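Local coordinates for protein outer membrane porin F (Pseudomonas aeruginosa, PDB 4RLC) that forms, through its N-terminal domain, an eight-stranded beta-barrel in the outer membrane and probably takes part in the passage of small molecules, at residues His80-Ser85 with His109-Asn114; Met127-Ala132 with Asp149-Leu154; Arg100-Ala105 with Lys145-Gly150; Pro95-Arg100 with Phe138-Phe143. All blocks are in the same frame, centred on the assembly; numbering follows the deposited sequence.

Contact 1 (His80-Ser85 with His109-Asn114); sequences HGNLTS and HQNITN. With C8E ((hydroxyethyloxy)tri(ethyloxy)octane), chain D.
Asn82 CG sits between its backbone N and carbonyl carbon (chi1 57°), whereas Asn111 CG lies anti to its carbonyl carbon (chi1 -65°), and from these positions the two amides meet across the strands. Asn111 ND2 donates to Asn82 OD1 over 3.0 Å along a nearly straight N-H...O line (174°). The donor occupies an OD1 lone pair in the carbonyl plane, and OD1 lies almost in the plane of the Asn111 amide, although the two amides are steeply inclined to each other. OD1 is gripped a second time by a water that donates to it at 2.6 Å. The same water donates to His109 O and accepts from Thr84 OG1 at 2.7 Å, which ties both strands into one polar cluster. Thr84 CG2 lies 3.6 Å from atom C8 of a bound detergent, where its alkyl tail joins the ether head. On the other face Leu83 CD1 packs against Gln110 CB at 3.7 Å. Paired backbone bonds at His80/Thr113, Asn82/Asn111 and Thr84/His109 fix the register. They alternate with non-hydrogen-bonded pairs as in any antiparallel strands, here the consecutive strands 80-91 and 98-115 of a beta hairpin in a membrane barrel wall.

Contact 2 (Met127-Ala132 with Asp149-Leu154); sequences MANIGA and DGQYGL
Met127 lies against Gln151 and the Tyr152 carbonyl of the neighbouring strand, crossing Gln151 at a slant. Met127 CB lies 3.3 Å from Tyr152 O, and Met127 CG, anti to its own carbonyl carbon, is still 3.8 Å from Tyr152 O. The bend at chi3 (-42°) swings CE toward the amide of Gln151, where it comes to 3.1 Å from OE1, a tight approach of a methyl to an oxygen that has no hydrogen-bond partner in the model. The other end of this amide is satisfied, because Gln151 NE2 bonds to Tyr30 OH. Asn129 lies beside Gln151 and points the same way, its OD1 3.7 Å from Gln151 CG, while its ND2 bonds to Asp87. On the opposite face Ile130 CG2 meets Tyr152 CE1 at 4.0 Å, and Ala128 CB meets Leu154 CD2. The Tyr152 hydroxyl is held by Trp165 NE1 of the next strand. Two hydrogen-bonded pairs set the register, Ala128 with Tyr152 and Ile130 with Gly150. With strand axes 156° apart in direction, this is a twisted antiparallel hairpin of a transmembrane beta-barrel, with the amides and Asp149 on one face, beside Met127, and Ala128, Ile130 and Tyr152 on the other.

Contact 3 (Arg100-Ala105 with Lys145-Gly150); sequences RPYVSA and KASLDG. With C8E ((hydroxyethyloxy)tri(ethyloxy)octane), chain B.
Tyr102 and Lys145 make the main van der Waals contact between two strands that are not sheet neighbours: their axes lie 9.0 Å apart and run within 24° of parallel, with strand 120-137 between them. The side chains cross at about a right angle. Lys145 CE is 3.2 Å from Tyr102 OH and 3.9 Å from Tyr102 CZ, and Ser147 CB approaches the same hydroxyl at 3.2 Å. Tyr102 CG stands between its backbone N and carbonyl carbon (chi1 72°), and the ring reaches across to that partner strand.

The polar link is indirect. A water lying at the ring edge, in plane, is hydrogen-bonded to Tyr102 OH (2.6 Å) and to Asp149 OD1 (2.7 Å). Each charge has a partner on strand 21-30: Lys145 NZ forms a salt bridge with Glu24, and Asp149 OD2 one with Lys28.

Detergent contacts make up the third kind. Pro101 CB lies 3.4 Å from atom C8 of one detergent molecule, whose C1 end is 4.0 Å from Leu148 CG. A lipid-like chain thus follows the outside of the wall while tyrosine, lysine and aspartate project inward, the division expected of a small outer-membrane beta-barrel with a polar interior.

Contact 4 (Pro95-Arg100 with Phe138-Phe143); sequences PGVGLR and FTENFF
Val97 lays its CG2 methyl against the turn at Glu140, crossing that side chain at about a right angle. Val97 CG2 is 3.6 Å from Glu140 OE2, 3.7 Å from Glu140 N and 3.8 Å from Thr139 C; the methyl touches both the Glu140 carboxylate and the Thr139-Glu140 backbone. This fold-back follows from chi2 of Glu140 (-73°), which bends CD away from an extended course. The other carboxylate oxygen, OE1, lies 3.6 Å from Gly96 CA. No direct hydrogen bond joins the segments; instead a water accepts from Val97 N at 3.0 Å and donates to Glu140 OE2 at 2.7 Å. The turn is braced from within by Thr139 OG1, which accepts from Asn141 N and from Phe142 N, each at 3.0 Å, an ST turn combined with an ST motif. Phe142 O also sits over one face of the Phe138 ring, offset toward its rim. Gln16 supplies a further bridge, its OE1 taking the Gly96 N-H and its NE2 donating to Glu140 O. The contact is a surface one at the end of the barrel: residues 95-97 lead into strand 98-115, residues 138-141 connect strand 120-137 to strand 142-153, and strand 120-137 lies in the sheet between those two.

In the fold
Following the chain, residues 80-85 open contact 1; the connection after strand 80-91 starts contact 4, and strand 98-115 carries the first half of contact 3 before 109-114 closes the hairpin of strands 80-91 and 98-115. Contact 1 therefore crosses both. Contact 2 opens only afterwards, at 127-132. Contact 4 closes at 138-143, crossing contacts 2 and 3, and 145-154 then closes contacts 3 and 2, which share Asp149 and Gly150. Contacts 1 and 2 pair adjacent strands, whereas contacts 3 and 4 span strand 120-137. On the inner side of the wall Leu83 touches Met127 and Gln151. Contacts 1 and 4 have centres about 32 Å apart, on opposite sides of the chain's centre.

Contact 1 (His80-Ser85 with His109-Asn114)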
loop_
_atom_site.group_PDB
_atom_site.type_symbol
_atom_site.label_atom_id
_atom_site.label_comp_id
_atom_site.label_asym_id
_atom_site.label_seq_id
_atom_site.Cartn_x
_atom_site.Cartn_y
_atom_site.Cartn_z
ATOM N N HIS A 80 -18.994 -0.114 1.903
ATOM C CA HIS A 80 -18.130 -0.161 3.066
ATOM C C HIS A 80 -17.176 -1.285 2.760
ATOM O O HIS A 80 -17.538 -2.262 2.091
ATOM C CB HIS A 80 -18.924 -0.524 4.313
ATOM C CG HIS A 80 -19.435 0.662 5.079
ATOM N ND1 HIS A 80 -20.656 1.245 4.821
ATOM C CD2 HIS A 80 -18.901 1.354 6.118
ATOM C CE1 HIS A 80 -20.850 2.253 5.658
ATOM N NE2 HIS A 80 -19.798 2.339 6.456
ATOM N N GLY A 81 -15.963 -1.159 3.214
ATOM C CA GLY A 81 -15.121 -2.318 3.209
ATOM C C GLY A 81 -13.693 -2.032 3.502
ATOM O O GLY A 81 -13.324 -0.924 3.947
ATOM N N ASN A 82 -12.877 -3.037 3.250
ATOM C CA ASN A 82 -11.483 -2.927 3.661
ATOM C C ASN A 82 -10.611 -3.798 2.804
ATOM O O ASN A 82 -11.112 -4.621 2.002
ATOM C CB ASN A 82 -11.321 -3.244 5.133
ATOM C CG ASN A 82 -11.854 -4.613 5.480
ATOM O OD1 ASN A 82 -11.358 -5.617 4.984
ATOM N ND2 ASN A 82 -12.956 -4.656 6.219
ATOM N N LEU A 83 -9.333 -3.516 2.897
ATOM C CA LEU A 83 -8.326 -4.206 2.117
ATOM C C LEU A 83 -7.109 -4.501 2.990
ATOM O O LEU A 83 -6.520 -3.549 3.566
ATOM C CB LEU A 83 -7.943 -3.335 0.923
ATOM C CG LEU A 83 -6.961 -3.896 -0.105
ATOM C CD1 LEU A 83 -7.741 -4.839 -0.969
ATOM C CD2 LEU A 83 -6.377 -2.818 -1.005
ATOM N N THR A 84 -6.688 -5.761 3.063
ATOM C CA THR A 84 -5.505 -6.140 3.810
ATOM C C THR A 84 -4.489 -6.647 2.832
ATOM O O THR A 84 -4.839 -7.494 2.008
ATOM C CB THR A 84 -5.856 -7.226 4.782
ATOM O OG1 THR A 84 -7.016 -6.823 5.543
ATOM C CG2 THR A 84 -4.649 -7.554 5.634
ATOM N N SER A 85 -3.235 -6.218 2.926
ATOM C CA SER A 85 -2.300 -6.568 1.883
ATOM C C SER A 85 -0.928 -6.924 2.437
ATOM O O SER A 85 -0.511 -6.395 3.480
ATOM C CB SER A 85 -2.191 -5.354 0.967
ATOM O OG SER A 85 -1.414 -5.624 -0.135
ATOM N N HIS A 109 -6.408 -9.072 0.178
ATOM C CA HIS A 109 -7.709 -9.596 0.406
ATOM C C HIS A 109 -8.657 -8.437 0.664
ATOM O O HIS A 109 -8.386 -7.559 1.547
ATOM C CB HIS A 109 -7.666 -10.572 1.622
ATOM C CG HIS A 109 -8.960 -11.224 1.928
ATOM N ND1 HIS A 109 -9.392 -12.379 1.308
ATOM C CD2 HIS A 109 -9.955 -10.861 2.777
ATOM C CE1 HIS A 109 -10.591 -12.708 1.769
ATOM N NE2 HIS A 109 -10.948 -11.804 2.668
ATOM N N GLN A 110 -9.748 -8.385 -0.101
ATOM C CA GLN A 110 -10.686 -7.293 -0.031
ATOM C C GLN A 110 -11.997 -7.816 0.541
ATOM O O GLN A 110 -12.446 -8.942 0.197
ATOM C CB GLN A 110 -10.857 -6.754 -1.485
ATOM C CG GLN A 110 -11.758 -5.563 -1.657
ATOM C CD GLN A 110 -11.952 -5.195 -3.123
ATOM O OE1 GLN A 110 -11.418 -4.201 -3.611
ATOM N NE2 GLN A 110 -12.676 -5.982 -3.808
ATOM N N ASN A 111 -12.602 -7.064 1.451
ATOM C CA ASN A 111 -13.916 -7.406 1.989
ATOM C C ASN A 111 -14.787 -6.207 1.745
ATOM O O ASN A 111 -14.469 -5.104 2.233
ATOM C CB ASN A 111 -13.915 -7.631 3.499
ATOM C CG ASN A 111 -13.131 -8.796 3.941
ATOM O OD1 ASN A 111 -13.495 -9.943 3.698
ATOM N ND2 ASN A 111 -12.067 -8.538 4.638
ATOM N N ILE A 112 -15.859 -6.387 0.993
ATOM C CA ILE A 112 -16.728 -5.274 0.613
ATOM C C ILE A 112 -18.175 -5.621 0.974
ATOM O O ILE A 112 -18.633 -6.733 0.740
ATOM C CB ILE A 112 -16.605 -4.999 -0.904
ATOM C CG1 ILE A 112 -15.364 -4.142 -1.165
ATOM C CG2 ILE A 112 -17.820 -4.263 -1.421
ATOM C CD1 ILE A 112 -14.985 -4.088 -2.627
ATOM N N THR A 113 -18.882 -4.641 1.554
ATOM C CA THR A 113 -20.299 -4.723 1.731
ATOM C C THR A 113 -20.936 -3.613 0.907
ATOM O O THR A 113 -20.536 -2.417 0.970
ATOM C CB THR A 113 -20.670 -4.534 3.191
ATOM O OG1 THR A 113 -19.990 -5.550 3.950
ATOM C CG2 THR A 113 -22.185 -4.599 3.378
ATOM N N ASN A 114 -21.954 -3.997 0.170
ATOM C CA ASN A 114 -22.650 -3.040 -0.657
ATOM C C ASN A 114 -24.081 -3.006 -0.218
ATOM O O ASN A 114 -24.770 -4.041 -0.143
ATOM C CB ASN A 114 -22.464 -3.388 -2.136
ATOM C CG ASN A 114 -22.087 -4.836 -2.340
ATOM O OD1 ASN A 114 -22.813 -5.722 -1.901
ATOM N ND2 ASN A 114 -20.904 -5.093 -2.948
HETATM C C1 C8E D . 1.830 -11.383 10.302
HETATM C C2 C8E D . 0.916 -11.898 9.206
HETATM C C3 C8E D . -0.488 -12.194 9.729
HETATM C C4 C8E D . -1.448 -11.025 9.513
HETATM C C5 C8E D . -2.542 -11.352 8.490
HETATM C C6 C8E D . -2.010 -11.362 7.050
HETATM C C7 C8E D . -3.018 -11.942 6.058
HETATM C C8 C8E D . -3.478 -10.926 5.025
HETATM O O9 C8E D . -2.649 -10.964 3.867
HETATM C C10 C8E D . -3.298 -10.628 2.630
HETATM C C11 C8E D . -3.279 -11.765 1.611
HETATM O O12 C8E D . -4.460 -12.540 1.685
HETATM C C13 C8E D . -4.801 -13.257 0.502
HETATM C C14 C8E D . -5.993 -14.183 0.762
HETATM O O HOH W 1 -9.346 -7.014 4.250
#

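Contact 2 (Met127-Ala132 with Asp149-Leu154)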
loop_
_atom_site.group_PDB
_atom_site.type_symbol
_atom_site.label_atom_id
_atom_site.label_comp_id
_atom_site.label_asym_id
_atom_site.label_seq_id
_atom_site.Cartn_x
_atom_site.Cartn_y
_atom_site.Cartn_z
ATOM N N MET A 127 -6.707 -10.664 -4.512
ATOM C CA MET A 127 -6.252 -10.011 -5.752
ATOM C C MET A 127 -4.716 -9.924 -5.696
ATOM O O MET A 127 -4.108 -10.098 -4.648
ATOM C CB MET A 127 -6.867 -8.626 -5.832
ATOM C CG MET A 127 -8.379 -8.655 -5.862
ATOM S SD MET A 127 -8.981 -6.959 -5.816
ATOM C CE MET A 127 -7.902 -6.235 -4.604
ATOM N N ALA A 128 -4.106 -9.763 -6.859
ATOM C CA ALA A 128 -2.677 -9.571 -6.950
ATOM C C ALA A 128 -2.435 -8.101 -7.065
ATOM O O ALA A 128 -3.228 -7.393 -7.736
ATOM C CB ALA A 128 -2.132 -10.255 -8.188
ATOM N N ASN A 129 -1.318 -7.644 -6.521
ATOM C CA ASN A 129 -0.962 -6.220 -6.520
ATOM C C ASN A 129 0.316 -5.999 -7.239
ATOM O O ASN A 129 1.214 -6.760 -7.058
ATOM C CB ASN A 129 -0.659 -5.691 -5.103
ATOM C CG ASN A 129 -1.787 -5.836 -4.181
ATOM O OD1 ASN A 129 -2.950 -5.822 -4.607
ATOM N ND2 ASN A 129 -1.484 -5.994 -2.891
ATOM N N ILE A 130 0.416 -4.931 -8.051
ATOM C CA ILE A 130 1.703 -4.514 -8.483
ATOM C C ILE A 130 1.727 -2.991 -8.282
ATOM O O ILE A 130 0.691 -2.316 -8.362
ATOM C CB ILE A 130 1.929 -4.914 -9.976
ATOM C CG1 ILE A 130 3.305 -4.501 -10.437
ATOM C CG2 ILE A 130 0.877 -4.308 -10.877
ATOM C CD1 ILE A 130 3.958 -5.533 -11.304
ATOM N N GLY A 131 2.900 -2.453 -8.020
ATOM C CA GLY A 131 3.015 -1.033 -7.839
ATOM C C GLY A 131 4.372 -0.471 -8.023
ATOM O O GLY A 131 5.388 -1.185 -8.095
ATOM N N ALA A 132 4.406 0.853 -8.035
ATOM C CA ALA A 132 5.663 1.563 -8.070
ATOM C C ALA A 132 5.459 2.949 -7.404
ATOM O O ALA A 132 4.358 3.505 -7.301
ATOM C CB ALA A 132 6.133 1.781 -9.542
ATOM N N ASP A 149 -0.613 2.071 -7.750
ATOM C CA ASP A 149 -0.790 0.678 -7.466
ATOM C C ASP A 149 -1.896 0.141 -8.379
ATOM O O ASP A 149 -2.918 0.785 -8.496
ATOM C CB ASP A 149 -1.218 0.453 -5.997
ATOM C CG ASP A 149 -0.143 0.854 -4.976
ATOM O OD1 ASP A 149 0.832 0.083 -4.849
ATOM O OD2 ASP A 149 -0.269 1.909 -4.247
ATOM N N GLY A 150 -1.695 -1.041 -8.959
ATOM C CA GLY A 150 -2.739 -1.827 -9.690
ATOM C C GLY A 150 -3.141 -3.086 -8.910
ATOM O O GLY A 150 -2.262 -3.843 -8.411
ATOM N N GLN A 151 -4.447 -3.335 -8.846
ATOM C CA GLN A 151 -4.949 -4.535 -8.250
ATOM C C GLN A 151 -5.695 -5.311 -9.311
ATOM O O GLN A 151 -6.444 -4.737 -10.116
ATOM C CB GLN A 151 -5.897 -4.241 -7.103
ATOM C CG GLN A 151 -5.339 -3.331 -6.037
ATOM C CD GLN A 151 -6.459 -2.847 -5.144
ATOM O OE1 GLN A 151 -6.720 -3.425 -4.104
ATOM N NE2 GLN A 151 -7.165 -1.815 -5.588
ATOM N N TYR A 152 -5.374 -6.589 -9.368
ATOM C CA TYR A 152 -5.880 -7.471 -10.412
ATOM C C TYR A 152 -6.659 -8.621 -9.824
ATOM O O TYR A 152 -6.180 -9.308 -8.952
ATOM C CB TYR A 152 -4.736 -8.016 -11.269
ATOM C CG TYR A 152 -4.209 -6.966 -12.141
ATOM C CD1 TYR A 152 -3.187 -6.081 -11.686
ATOM C CD2 TYR A 152 -4.725 -6.795 -13.412
ATOM C CE1 TYR A 152 -2.737 -5.065 -12.505
ATOM C CE2 TYR A 152 -4.296 -5.758 -14.226
ATOM C CZ TYR A 152 -3.269 -4.922 -13.765
ATOM O OH TYR A 152 -2.858 -3.909 -14.588
ATOM N N GLY A 153 -7.876 -8.798 -10.324
ATOM C CA GLY A 153 -8.666 -10.027 -10.134
ATOM C C GLY A 153 -8.010 -11.253 -10.680
ATOM O O GLY A 153 -7.252 -11.199 -11.633
ATOM N N LEU A 154 -8.270 -12.388 -10.010
ATOM C CA LEU A 154 -7.590 -13.646 -10.309
ATOM C C LEU A 154 -8.512 -14.721 -10.900
ATOM O O LEU A 154 -8.092 -15.842 -11.132
ATOM C CB LEU A 154 -6.957 -14.164 -9.032
ATOM C CG LEU A 154 -5.911 -13.218 -8.459
ATOM C CD1 LEU A 154 -5.420 -13.699 -7.096
ATOM C CD2 LEU A 154 -4.808 -12.918 -9.476
#

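Contact 3 (Arg100-Ala105 with Lys145-Gly150)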
loop_
_atom_site.group_PDB
_atom_site.type_symbol
_atom_site.label_atom_id
_atom_site.label_comp_id
_atom_site.label_asym_id
_atom_site.label_seq_id
_atom_site.Cartn_x
_atom_site.Cartn_y
_atom_site.Cartn_z
ATOM N N ARG A 100 14.314 7.313 -2.807
ATOM C CA ARG A 100 14.307 5.881 -3.080
ATOM C C ARG A 100 13.085 5.561 -3.821
ATOM O O ARG A 100 11.977 5.303 -3.300
ATOM C CB ARG A 100 14.395 5.026 -1.740
ATOM C CG ARG A 100 15.611 5.307 -0.912
ATOM C CD ARG A 100 15.865 4.153 0.087
ATOM N NE ARG A 100 16.568 3.089 -0.673
ATOM C CZ ARG A 100 16.918 1.916 -0.151
ATOM N NH1 ARG A 100 17.583 1.047 -0.878
ATOM N NH2 ARG A 100 16.639 1.633 1.123
ATOM N N PRO A 101 13.197 5.561 -5.170
ATOM C CA PRO A 101 12.101 4.975 -5.891
ATOM C C PRO A 101 11.924 3.499 -5.533
ATOM O O PRO A 101 12.917 2.862 -5.129
ATOM C CB PRO A 101 12.548 5.128 -7.356
ATOM C CG PRO A 101 13.719 6.088 -7.361
ATOM C CD PRO A 101 14.354 5.854 -6.002
ATOM N N TYR A 102 10.735 2.943 -5.777
ATOM C CA TYR A 102 10.513 1.543 -5.534
ATOM C C TYR A 102 9.534 0.911 -6.494
ATOM O O TYR A 102 8.728 1.549 -7.153
ATOM C CB TYR A 102 10.000 1.371 -4.054
ATOM C CG TYR A 102 8.570 1.859 -3.833
ATOM C CD1 TYR A 102 7.484 1.066 -4.159
ATOM C CD2 TYR A 102 8.287 3.175 -3.347
ATOM C CE1 TYR A 102 6.188 1.542 -4.028
ATOM C CE2 TYR A 102 6.993 3.620 -3.212
ATOM C CZ TYR A 102 5.964 2.805 -3.526
ATOM O OH TYR A 102 4.685 3.241 -3.459
ATOM N N VAL A 103 9.626 -0.409 -6.535
ATOM C CA VAL A 103 8.618 -1.263 -7.166
ATOM C C VAL A 103 8.154 -2.337 -6.151
ATOM O O VAL A 103 8.855 -2.666 -5.243
ATOM C CB VAL A 103 9.156 -1.923 -8.446
ATOM C CG1 VAL A 103 9.469 -0.876 -9.482
ATOM C CG2 VAL A 103 10.376 -2.799 -8.196
ATOM N N SER A 104 6.912 -2.780 -6.285
ATOM C CA SER A 104 6.327 -3.681 -5.338
ATOM C C SER A 104 5.344 -4.622 -5.992
ATOM O O SER A 104 4.840 -4.379 -7.096
ATOM C CB SER A 104 5.606 -2.963 -4.199
ATOM O OG SER A 104 4.545 -2.287 -4.677
ATOM N N ALA A 105 5.190 -5.767 -5.324
ATOM C CA ALA A 105 4.198 -6.773 -5.731
ATOM C C ALA A 105 3.724 -7.528 -4.506
ATOM O O ALA A 105 4.446 -7.671 -3.558
ATOM C CB ALA A 105 4.801 -7.765 -6.735
ATOM N N LYS A 145 5.763 9.719 0.603
ATOM C CA LYS A 145 5.683 8.752 -0.540
ATOM C C LYS A 145 4.578 9.145 -1.500
ATOM O O LYS A 145 3.518 9.617 -1.090
ATOM C CB LYS A 145 5.364 7.373 0.090
ATOM C CG LYS A 145 4.978 6.211 -0.790
ATOM C CD LYS A 145 4.863 4.974 0.099
ATOM C CE LYS A 145 3.920 3.881 -0.368
ATOM N NZ LYS A 145 4.108 2.694 0.546
ATOM N N ALA A 146 4.826 9.005 -2.829
ATOM C CA ALA A 146 3.776 9.099 -3.829
ATOM C C ALA A 146 3.753 7.778 -4.587
ATOM O O ALA A 146 4.835 7.270 -4.912
ATOM C CB ALA A 146 4.166 10.164 -4.879
ATOM N N SER A 147 2.576 7.188 -4.790
ATOM C CA SER A 147 2.475 5.799 -5.252
ATOM C C SER A 147 1.465 5.634 -6.389
ATOM O O SER A 147 0.479 6.384 -6.467
ATOM C CB SER A 147 1.989 4.926 -4.022
ATOM O OG SER A 147 0.722 5.325 -3.483
ATOM N N LEU A 148 1.695 4.609 -7.218
ATOM C CA LEU A 148 0.733 4.062 -8.174
ATOM C C LEU A 148 0.601 2.587 -7.925
ATOM O O LEU A 148 1.631 1.916 -7.788
ATOM C CB LEU A 148 1.288 4.236 -9.600
ATOM C CG LEU A 148 1.447 5.654 -10.063
ATOM C CD1 LEU A 148 2.111 5.656 -11.441
ATOM C CD2 LEU A 148 0.093 6.382 -10.107
ATOM N N ASP A 149 -0.613 2.071 -7.750
ATOM C CA ASP A 149 -0.790 0.678 -7.466
ATOM C C ASP A 149 -1.896 0.141 -8.379
ATOM O O ASP A 149 -2.918 0.785 -8.496
ATOM C CB ASP A 149 -1.218 0.453 -5.997
ATOM C CG ASP A 149 -0.143 0.854 -4.976
ATOM O OD1 ASP A 149 0.832 0.083 -4.849
ATOM O OD2 ASP A 149 -0.269 1.909 -4.247
ATOM N N GLY A 150 -1.695 -1.041 -8.959
ATOM C CA GLY A 150 -2.739 -1.827 -9.690
ATOM C C GLY A 150 -3.141 -3.086 -8.910
ATOM O O GLY A 150 -2.262 -3.843 -8.411
HETATM C C1 C8E B . 4.041 8.509 -9.072
HETATM C C2 C8E B . 5.499 8.111 -9.206
HETATM C C3 C8E B . 5.766 6.811 -9.950
HETATM C C4 C8E B . 7.243 6.486 -9.840
HETATM C C5 C8E B . 7.799 5.349 -10.673
HETATM C C6 C8E B . 9.234 5.063 -10.235
HETATM C C7 C8E B . 9.736 3.633 -10.453
HETATM C C8 C8E B . 11.207 3.525 -10.037
HETATM O O9 C8E B . 11.891 2.364 -10.539
HETATM C C10 C8E B . 13.282 2.435 -10.959
HETATM C C11 C8E B . 14.219 3.511 -10.415
HETATM O O12 C8E B . 15.408 3.309 -11.183
HETATM C C13 C8E B . 16.668 3.844 -10.790
HETATM C C14 C8E B . 16.637 5.329 -10.529
HETATM O O15 C8E B . 16.455 5.381 -9.104
HETATM O O HOH W 2 2.991 1.651 -4.726
#

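Contact 4 (Pro95-Arg100 with Phe138-Phe143)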
loop_
_atom_site.group_PDB
_atom_site.type_symbol
_atom_site.label_atom_id
_atom_site.label_comp_id
_atom_site.label_asym_id
_atom_site.label_seq_id
_atom_site.Cartn_x
_atom_site.Cartn_y
_atom_site.Cartn_z
ATOM N N PRO A 95 19.916 3.458 1.332
ATOM C CA PRO A 95 19.351 3.966 2.562
ATOM C C PRO A 95 20.011 5.294 2.969
ATOM O O PRO A 95 21.228 5.494 2.709
ATOM C CB PRO A 95 19.681 2.878 3.608
ATOM C CG PRO A 95 20.172 1.662 2.851
ATOM C CD PRO A 95 20.511 2.090 1.463
ATOM N N GLY A 96 19.245 6.165 3.644
ATOM C CA GLY A 96 19.775 7.450 4.115
ATOM C C GLY A 96 18.835 8.542 3.633
ATOM O O GLY A 96 17.682 8.258 3.234
ATOM N N VAL A 97 19.319 9.791 3.660
ATOM C CA VAL A 97 18.476 10.928 3.261
ATOM C C VAL A 97 18.473 10.975 1.753
ATOM O O VAL A 97 19.519 10.821 1.117
ATOM C CB VAL A 97 19.020 12.252 3.861
ATOM C CG1 VAL A 97 18.310 13.470 3.322
ATOM C CG2 VAL A 97 18.903 12.168 5.400
ATOM N N GLY A 98 17.308 11.127 1.173
ATOM C CA GLY A 98 17.213 11.272 -0.310
ATOM C C GLY A 98 16.101 10.410 -0.856
ATOM O O GLY A 98 15.246 9.859 -0.151
ATOM N N LEU A 99 16.153 10.191 -2.168
ATOM C CA LEU A 99 15.041 9.606 -2.876
ATOM C C LEU A 99 15.322 8.113 -3.082
ATOM O O LEU A 99 16.416 7.731 -3.571
ATOM C CB LEU A 99 14.923 10.300 -4.297
ATOM C CG LEU A 99 13.847 9.744 -5.212
ATOM C CD1 LEU A 99 12.442 10.098 -4.721
ATOM C CD2 LEU A 99 14.077 10.212 -6.671
ATOM N N ARG A 100 14.314 7.313 -2.807
ATOM C CA ARG A 100 14.307 5.881 -3.080
ATOM C C ARG A 100 13.085 5.561 -3.821
ATOM O O ARG A 100 11.977 5.303 -3.300
ATOM C CB ARG A 100 14.395 5.026 -1.740
ATOM C CG ARG A 100 15.611 5.307 -0.912
ATOM C CD ARG A 100 15.865 4.153 0.087
ATOM N NE ARG A 100 16.568 3.089 -0.673
ATOM C CZ ARG A 100 16.918 1.916 -0.151
ATOM N NH1 ARG A 100 17.583 1.047 -0.878
ATOM N NH2 ARG A 100 16.639 1.633 1.123
ATOM N N PHE A 138 13.366 12.665 3.871
ATOM C CA PHE A 138 13.820 14.023 4.125
ATOM C C PHE A 138 14.496 14.268 5.435
ATOM O O PHE A 138 15.089 15.333 5.603
ATOM C CB PHE A 138 12.656 14.995 3.846
ATOM C CG PHE A 138 11.458 14.767 4.722
ATOM C CD1 PHE A 138 11.439 15.299 5.994
ATOM C CD2 PHE A 138 10.394 14.029 4.304
ATOM C CE1 PHE A 138 10.334 15.111 6.819
ATOM C CE2 PHE A 138 9.313 13.753 5.157
ATOM C CZ PHE A 138 9.286 14.366 6.402
ATOM N N THR A 139 14.381 13.314 6.392
ATOM C CA THR A 139 15.304 13.160 7.452
ATOM C C THR A 139 15.797 11.707 7.457
ATOM O O THR A 139 15.335 10.859 6.700
ATOM C CB THR A 139 14.714 13.532 8.883
ATOM O OG1 THR A 139 14.020 12.417 9.425
ATOM C CG2 THR A 139 13.777 14.733 8.836
ATOM N N GLU A 140 16.729 11.358 8.324
ATOM C CA GLU A 140 17.125 9.917 8.395
ATOM C C GLU A 140 15.946 8.990 8.717
ATOM O O GLU A 140 15.961 7.787 8.383
ATOM C CB GLU A 140 18.233 9.751 9.420
ATOM C CG GLU A 140 19.555 10.399 8.981
ATOM C CD GLU A 140 20.246 9.609 7.865
ATOM O OE1 GLU A 140 19.811 8.449 7.592
ATOM O OE2 GLU A 140 21.229 10.148 7.269
ATOM N N ASN A 141 14.916 9.509 9.419
ATOM C CA ASN A 141 13.798 8.721 9.857
ATOM C C ASN A 141 12.472 8.963 9.171
ATOM O O ASN A 141 11.706 7.990 8.997
ATOM C CB ASN A 141 13.583 8.907 11.374
ATOM C CG ASN A 141 14.840 8.661 12.160
ATOM O OD1 ASN A 141 15.498 9.616 12.578
ATOM N ND2 ASN A 141 15.191 7.380 12.394
ATOM N N PHE A 142 12.174 10.159 8.658
ATOM C CA PHE A 142 10.862 10.439 8.155
ATOM C C PHE A 142 10.860 10.493 6.600
ATOM O O PHE A 142 11.792 10.983 6.059
ATOM C CB PHE A 142 10.329 11.764 8.660
ATOM C CG PHE A 142 9.955 11.740 10.136
ATOM C CD1 PHE A 142 8.679 11.361 10.491
ATOM C CD2 PHE A 142 10.830 12.143 11.050
ATOM C CE1 PHE A 142 8.323 11.345 11.836
ATOM C CE2 PHE A 142 10.507 12.099 12.450
ATOM C CZ PHE A 142 9.234 11.727 12.776
ATOM N N PHE A 143 9.811 9.946 6.023
ATOM C CA PHE A 143 9.613 9.980 4.542
ATOM C C PHE A 143 8.215 10.395 4.187
ATOM O O PHE A 143 7.272 10.220 4.898
ATOM C CB PHE A 143 10.030 8.649 3.890
ATOM C CG PHE A 143 9.137 7.491 4.205
ATOM C CD1 PHE A 143 7.970 7.211 3.483
ATOM C CD2 PHE A 143 9.418 6.726 5.364
ATOM C CE1 PHE A 143 7.176 6.108 3.845
ATOM C CE2 PHE A 143 8.622 5.628 5.686
ATOM C CZ PHE A 143 7.501 5.360 4.991
HETATM O O HOH W 3 22.086 9.880 4.767
#